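Local coordinates for Non-fluorescent flavoprotein (Photobacterium phosphoreum, PDB 1FVP) that binds flavin mononucleotide bearing a covalently attached myristate, as a homodimeric member of the bacterial luciferase family whose own catalytic role remains uncertain, at residues 123-135 against 191-204. Numbering follows the deposited sequence.
Sequences LVRHQLMLHVNVN and FDNTVDFLLCFESM. With FMA (6-(3-tetradecanoic acid) flavine mononucleotide), chain D.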
loop_
_atom_site.group_PDB
_atom_site.type_symbol
_atom_site.label_atom_id
_atom_site.label_comp_id
_atom_site.label_asym_id
_atom_site.label_seq_id
_atom_site.Cartn_x
_atom_site.Cartn_y
_atom_site.Cartn_z
ATOM N N LEU A 123 -9.157 20.862 -2.156
ATOM C CA LEU A 123 -9.381 19.845 -1.134
ATOM C C LEU A 123 -8.412 18.674 -1.279
ATOM O O LEU A 123 -8.621 17.700 -0.531
ATOM C CB LEU A 123 -10.840 19.379 -1.230
ATOM C CG LEU A 123 -11.961 20.347 -0.922
ATOM C CD1 LEU A 123 -11.766 21.015 0.433
ATOM C CD2 LEU A 123 -12.074 21.382 -2.039
ATOM N N VAL A 124 -7.468 18.790 -2.198
ATOM C CA VAL A 124 -6.510 17.662 -2.366
ATOM C C VAL A 124 -5.308 17.992 -1.481
ATOM O O VAL A 124 -4.698 19.048 -1.675
ATOM C CB VAL A 124 -6.283 17.300 -3.828
ATOM C CG1 VAL A 124 -7.397 17.872 -4.710
ATOM C CG2 VAL A 124 -4.933 17.594 -4.423
ATOM N N ARG A 125 -5.065 17.109 -0.533
ATOM C CA ARG A 125 -4.019 17.136 0.473
ATOM C C ARG A 125 -2.882 16.157 0.167
ATOM O O ARG A 125 -3.082 14.936 0.120
ATOM C CB ARG A 125 -4.572 16.726 1.825
ATOM C CG ARG A 125 -5.831 17.396 2.338
ATOM C CD ARG A 125 -5.799 17.335 3.859
ATOM N NE ARG A 125 -4.491 17.830 4.277
ATOM C CZ ARG A 125 -4.135 18.185 5.493
ATOM N NH1 ARG A 125 -4.992 18.085 6.498
ATOM N NH2 ARG A 125 -2.919 18.689 5.703
ATOM N N HIS A 126 -1.708 16.717 0.010
ATOM C CA HIS A 126 -0.499 15.919 -0.300
ATOM C C HIS A 126 -0.070 15.106 0.900
ATOM O O HIS A 126 -0.684 15.297 1.968
ATOM C CB HIS A 126 0.637 16.857 -0.784
ATOM C CG HIS A 126 0.094 17.693 -1.914
ATOM N ND1 HIS A 126 -0.588 17.141 -2.976
ATOM C CD2 HIS A 126 0.120 19.031 -2.124
ATOM C CE1 HIS A 126 -0.942 18.122 -3.792
ATOM N NE2 HIS A 126 -0.527 19.276 -3.310
ATOM N N GLN A 127 0.906 14.233 0.756
ATOM C CA GLN A 127 1.392 13.415 1.894
ATOM C C GLN A 127 2.921 13.618 1.912
ATOM O O GLN A 127 3.568 13.399 0.875
ATOM C CB GLN A 127 1.087 11.941 1.863
ATOM C CG GLN A 127 -0.305 11.506 2.200
ATOM C CD GLN A 127 -0.532 11.161 3.636
ATOM O OE1 GLN A 127 -1.628 10.776 3.998
ATOM N NE2 GLN A 127 0.463 11.270 4.502
ATOM N N LEU A 128 3.358 14.015 3.089
ATOM C CA LEU A 128 4.789 14.314 3.326
ATOM C C LEU A 128 5.476 13.166 4.049
ATOM O O LEU A 128 4.961 12.760 5.106
ATOM C CB LEU A 128 4.763 15.670 4.032
ATOM C CG LEU A 128 6.020 16.499 4.144
ATOM C CD1 LEU A 128 6.682 16.719 2.794
ATOM C CD2 LEU A 128 5.657 17.834 4.803
ATOM N N MET A 129 6.564 12.695 3.449
ATOM C CA MET A 129 7.351 11.590 3.970
ATOM C C MET A 129 8.709 12.051 4.552
ATOM O O MET A 129 9.654 12.324 3.782
ATOM C CB MET A 129 7.665 10.488 2.979
ATOM C CG MET A 129 6.589 10.059 2.064
ATOM S SD MET A 129 7.066 8.459 1.294
ATOM C CE MET A 129 8.654 8.911 0.597
ATOM N N LEU A 130 8.766 12.019 5.866
ATOM C CA LEU A 130 9.894 12.366 6.697
ATOM C C LEU A 130 10.400 11.193 7.569
ATOM O O LEU A 130 9.686 10.356 8.118
ATOM C CB LEU A 130 9.467 13.490 7.645
ATOM C CG LEU A 130 8.709 14.686 7.176
ATOM C CD1 LEU A 130 7.854 15.251 8.299
ATOM C CD2 LEU A 130 9.720 15.726 6.693
ATOM N N HIS A 131 11.702 11.224 7.746
ATOM C CA HIS A 131 12.560 10.338 8.506
ATOM C C HIS A 131 12.858 10.894 9.889
ATOM O O HIS A 131 14.013 11.327 10.072
ATOM C CB HIS A 131 13.951 10.140 7.810
ATOM C CG HIS A 131 14.119 8.717 7.426
ATOM N ND1 HIS A 131 14.322 8.213 6.176
ATOM C CD2 HIS A 131 14.052 7.639 8.260
ATOM C CE1 HIS A 131 14.394 6.886 6.262
ATOM N NE2 HIS A 131 14.223 6.507 7.498
ATOM N N VAL A 132 11.941 10.916 10.820
ATOM C CA VAL A 132 12.202 11.436 12.173
ATOM C C VAL A 132 13.292 10.677 12.928
ATOM O O VAL A 132 13.558 9.473 12.721
ATOM C CB VAL A 132 10.875 11.397 12.966
ATOM C CG1 VAL A 132 11.040 11.477 14.465
ATOM C CG2 VAL A 132 9.960 12.519 12.501
ATOM N N ASN A 133 13.904 11.405 13.849
ATOM C CA ASN A 133 14.960 10.883 14.748
ATOM C C ASN A 133 15.093 11.929 15.860
ATOM O O ASN A 133 15.764 12.912 15.574
ATOM C CB ASN A 133 16.270 10.598 14.047
ATOM C CG ASN A 133 17.341 10.130 15.005
ATOM O OD1 ASN A 133 17.411 10.655 16.105
ATOM N ND2 ASN A 133 18.162 9.158 14.637
ATOM N N VAL A 134 14.497 11.669 16.991
ATOM C CA VAL A 134 14.512 12.611 18.117
ATOM C C VAL A 134 15.462 12.253 19.242
ATOM O O VAL A 134 15.295 11.209 19.898
ATOM C CB VAL A 134 13.044 12.741 18.611
ATOM C CG1 VAL A 134 12.884 13.075 20.086
ATOM C CG2 VAL A 134 12.275 13.741 17.766
ATOM N N ASN A 135 16.397 13.131 19.533
ATOM C CA ASN A 135 17.357 12.873 20.649
ATOM C C ASN A 135 17.700 14.228 21.238
ATOM O O ASN A 135 18.192 15.111 20.498
ATOM C CB ASN A 135 18.425 11.996 20.063
ATOM C CG ASN A 135 19.783 12.056 20.703
ATOM O OD1 ASN A 135 19.961 11.942 21.924
ATOM N ND2 ASN A 135 20.762 12.244 19.817
ATOM N N PHE A 191 4.455 24.406 2.483
ATOM C CA PHE A 191 3.597 23.535 1.683
ATOM C C PHE A 191 2.158 24.062 1.810
ATOM O O PHE A 191 1.170 23.300 1.893
ATOM C CB PHE A 191 3.667 22.058 2.109
ATOM C CG PHE A 191 4.838 21.326 1.530
ATOM C CD1 PHE A 191 4.802 20.873 0.224
ATOM C CD2 PHE A 191 5.993 21.117 2.270
ATOM C CE1 PHE A 191 5.875 20.222 -0.364
ATOM C CE2 PHE A 191 7.086 20.463 1.710
ATOM C CZ PHE A 191 7.017 20.012 0.382
ATOM N N ASP A 192 2.060 25.377 1.869
ATOM C CA ASP A 192 0.773 26.068 2.012
ATOM C C ASP A 192 -0.076 25.322 3.055
ATOM O O ASP A 192 -1.321 25.452 3.015
ATOM C CB ASP A 192 -0.005 26.231 0.714
ATOM C CG ASP A 192 0.774 26.554 -0.534
ATOM O OD1 ASP A 192 1.238 27.689 -0.760
ATOM O OD2 ASP A 192 0.898 25.585 -1.329
ATOM N N ASN A 193 0.569 24.600 3.938
ATOM C CA ASN A 193 -0.177 23.859 4.969
ATOM C C ASN A 193 -1.142 22.848 4.353
ATOM O O ASN A 193 -2.238 22.663 4.916
ATOM C CB ASN A 193 -0.881 24.883 5.862
ATOM C CG ASN A 193 -0.212 25.066 7.205
ATOM O OD1 ASN A 193 -0.943 25.302 8.181
ATOM N ND2 ASN A 193 1.107 24.950 7.308
ATOM N N THR A 194 -0.730 22.212 3.271
ATOM C CA THR A 194 -1.558 21.224 2.573
ATOM C C THR A 194 -1.048 19.793 2.636
ATOM O O THR A 194 -1.330 19.012 1.660
ATOM C CB THR A 194 -1.758 21.650 1.057
ATOM O OG1 THR A 194 -0.525 21.405 0.307
ATOM C CG2 THR A 194 -2.209 23.110 0.935
ATOM N N VAL A 195 -0.342 19.411 3.708
ATOM C CA VAL A 195 0.157 18.021 3.718
ATOM C C VAL A 195 -0.147 17.340 5.046
ATOM O O VAL A 195 -0.335 18.049 6.028
ATOM C CB VAL A 195 1.670 18.021 3.466
ATOM C CG1 VAL A 195 2.087 18.384 2.065
ATOM C CG2 VAL A 195 2.320 18.900 4.527
ATOM N N ASP A 196 -0.149 16.043 4.961
ATOM C CA ASP A 196 -0.339 14.990 5.942
ATOM C C ASP A 196 1.005 14.245 5.955
ATOM O O ASP A 196 1.658 14.259 4.888
ATOM C CB ASP A 196 -1.526 14.115 5.600
ATOM C CG ASP A 196 -2.740 14.518 6.425
ATOM O OD1 ASP A 196 -2.770 15.647 6.951
ATOM O OD2 ASP A 196 -3.648 13.657 6.515
ATOM N N PHE A 197 1.379 13.658 7.090
ATOM C CA PHE A 197 2.697 13.010 7.172
ATOM C C PHE A 197 2.777 11.519 7.464
ATOM O O PHE A 197 2.106 10.867 8.252
ATOM C CB PHE A 197 3.606 13.756 8.147
ATOM C CG PHE A 197 3.300 15.188 8.384
ATOM C CD1 PHE A 197 2.285 15.534 9.274
ATOM C CD2 PHE A 197 4.015 16.185 7.721
ATOM C CE1 PHE A 197 1.975 16.877 9.510
ATOM C CE2 PHE A 197 3.725 17.539 7.938
ATOM C CZ PHE A 197 2.695 17.859 8.844
ATOM N N LEU A 198 3.723 10.968 6.734
ATOM C CA LEU A 198 4.131 9.568 6.764
ATOM C C LEU A 198 5.570 9.761 7.281
ATOM O O LEU A 198 6.373 10.180 6.417
ATOM C CB LEU A 198 4.059 9.023 5.354
ATOM C CG LEU A 198 2.739 8.608 4.768
ATOM C CD1 LEU A 198 2.953 7.540 3.691
ATOM C CD2 LEU A 198 1.856 8.056 5.889
ATOM N N LEU A 199 5.773 9.522 8.553
ATOM C CA LEU A 199 7.073 9.749 9.176
ATOM C C LEU A 199 7.729 8.496 9.702
ATOM O O LEU A 199 7.198 7.903 10.651
ATOM C CB LEU A 199 6.822 10.843 10.240
ATOM C CG LEU A 199 5.465 10.938 10.901
ATOM C CD1 LEU A 199 5.043 9.632 11.562
ATOM C CD2 LEU A 199 5.478 12.020 11.970
ATOM N N CYS A 200 8.864 8.133 9.147
ATOM C CA CYS A 200 9.665 6.962 9.514
ATOM C C CYS A 200 10.431 7.181 10.808
ATOM O O CYS A 200 11.328 8.049 10.757
ATOM C CB CYS A 200 10.726 6.695 8.428
ATOM S SG CYS A 200 11.680 5.171 8.706
ATOM N N PHE A 201 10.166 6.454 11.868
ATOM C CA PHE A 201 10.936 6.659 13.118
ATOM C C PHE A 201 11.939 5.508 13.236
ATOM O O PHE A 201 12.216 5.086 14.371
ATOM C CB PHE A 201 10.064 6.669 14.340
ATOM C CG PHE A 201 8.926 7.588 14.567
ATOM C CD1 PHE A 201 9.156 8.911 14.930
ATOM C CD2 PHE A 201 7.608 7.137 14.481
ATOM C CE1 PHE A 201 8.116 9.798 15.155
ATOM C CE2 PHE A 201 6.535 7.991 14.705
ATOM C CZ PHE A 201 6.807 9.326 15.044
ATOM N N GLU A 202 12.434 5.000 12.138
ATOM C CA GLU A 202 13.333 3.851 12.158
ATOM C C GLU A 202 14.805 4.169 12.171
ATOM O O GLU A 202 15.588 3.203 11.995
ATOM C CB GLU A 202 13.153 2.916 10.962
ATOM C CG GLU A 202 11.923 2.104 10.673
ATOM C CD GLU A 202 11.235 1.519 11.870
ATOM O OE1 GLU A 202 10.427 2.106 12.568
ATOM O OE2 GLU A 202 11.591 0.340 12.052
ATOM N N SER A 203 15.189 5.408 12.318
ATOM C CA SER A 203 16.668 5.644 12.316
ATOM C C SER A 203 17.068 5.403 13.762
ATOM O O SER A 203 18.198 5.016 14.049
ATOM C CB SER A 203 16.989 6.999 11.774
ATOM O OG SER A 203 15.838 7.847 11.768
ATOM N N MET A 204 16.098 5.600 14.622
ATOM C CA MET A 204 16.077 5.508 16.067
ATOM C C MET A 204 16.240 4.096 16.624
ATOM O O MET A 204 15.259 3.346 16.737
ATOM C CB MET A 204 14.768 6.048 16.667
ATOM C CG MET A 204 14.589 7.524 16.420
ATOM S SD MET A 204 13.518 8.104 17.768
ATOM C CE MET A 204 11.908 8.095 16.990
HETATM N N1 FMA D . -2.379 24.047 12.082
HETATM C C2 FMA D . -3.409 23.295 11.691
HETATM O O2 FMA D . -4.261 23.557 10.928
HETATM N N3 FMA D . -3.556 21.955 12.242
HETATM C C4 FMA D . -2.672 21.473 13.138
HETATM O O4 FMA D . -2.840 20.354 13.574
HETATM C C4A FMA D . -1.579 22.298 13.547
HETATM N N5 FMA D . -0.667 21.929 14.411
HETATM C C5A FMA D . 0.377 22.657 14.836
HETATM C C6 FMA D . 1.301 22.178 15.761
HETATM C C7 FMA D . 2.335 23.000 16.132
HETATM C C7M FMA D . 3.443 22.572 17.157
HETATM C C8 FMA D . 2.475 24.333 15.594
HETATM C C8M FMA D . 3.581 25.264 15.970
HETATM C C9 FMA D . 1.539 24.776 14.684
HETATM C C9A FMA D . 0.494 24.004 14.267
HETATM N N10 FMA D . -0.474 24.388 13.348
HETATM C C10 FMA D . -1.509 23.654 12.942
HETATM C C1B FMA D . -0.396 25.781 12.719
HETATM C C2B FMA D . -1.039 25.890 11.270
HETATM O O2B FMA D . 0.015 26.500 10.547
HETATM C C3B FMA D . -2.298 26.723 11.341
HETATM O "O3'" FMA D . -2.820 26.745 12.632
HETATM C C4B FMA D . -3.414 26.321 10.370
HETATM O "O4'" FMA D . -2.934 26.362 8.978
HETATM C C5B FMA D . -4.617 27.297 10.487
HETATM O "O5'" FMA D . -4.815 27.900 9.073
HETATM P P FMA D . -4.949 29.421 8.668
HETATM O O1P FMA D . -6.331 29.758 9.330
HETATM O O2P FMA D . -3.849 30.141 9.277
HETATM O O3P FMA D . -4.830 29.507 7.294
HETATM C "C1'" FMA D . 0.101 19.872 18.348
HETATM O "O1'" FMA D . 1.173 20.258 18.951
HETATM O "O2'" FMA D . -0.838 19.431 19.020
HETATM C "C2'" FMA D . -0.151 20.625 17.084
HETATM C "C3'" FMA D . 1.129 20.802 16.254
HETATM C "C4'" FMA D . 1.171 19.714 15.224
HETATM C "C5'" FMA D . 1.934 18.440 15.499
HETATM C "C6'" FMA D . 2.785 17.989 14.338
HETATM C "C7'" FMA D . 3.011 16.483 14.327
HETATM C "C8'" FMA D . 4.402 16.026 14.449
HETATM C "C9'" FMA D . 5.227 15.771 13.199
HETATM C C11 FMA D . 6.698 15.672 13.461
HETATM C C12 FMA D . 7.255 15.013 14.669
HETATM C C13 FMA D . 8.730 14.839 14.811
HETATM C C14 FMA D . 9.220 14.115 16.024
HETATM C C15 FMA D . 8.545 14.499 17.310
HETATM O O HOH W 1 -3.911 12.687 4.274
#
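Strands 126-130 and 195-199 run parallel, pairing His126 with Val195 through Leu130 with Leu199, their short axes 34° apart; the amides of His126, Leu128 and Leu130 reach the carbonyls of Thr194, Asp196 and Leu198, while those of Asp196 and Leu198 return to His126 and Leu128. Leu128 carries much of the apolar contact. A chi1 of -165° turns its branch away from the backbone N and sets CD2 against Val195 CG2 (3.5 Å) and at the edge of the Phe197 ring, 3.7 Å from CE2, while CD1 meets Phe191 CE2 at 3.9 Å. Gln127 and Asp196 emerge on the other face, where a water donates to both Gln127 OE1 (3.0 Å) and Asp196 OD2. Asp196 OD1 sits over one face of the Arg125 guanidinium, 3.3 Å from NH2, so the salt bridge is electrostatic rather than hydrogen-bonded. Farther along, Cys200 lays its CB over the His131 ring and SG approaches the same ring obliquely. Val132 divides its methyls: CG1 packs at the edge of Phe201, and CG2 lies 3.5 Å from C13 of the flavin's fatty acid tail, which Val134 and Leu199 also touch. At the opposite end, Asn193 OD1 accepts a hydrogen bond from the ribityl O2B (2.8 Å), so the two segments line the pocket at the ribityl chain and again at the tail. Within the core sheet, consistent with the barrel-like luciferase fold, strand 92-94 borders 126-134 and strand 6-11 borders 195-199; helix 100-116 packs on Leu128 and Phe191, and helix 207-227 on Val134, Phe201 and Met204.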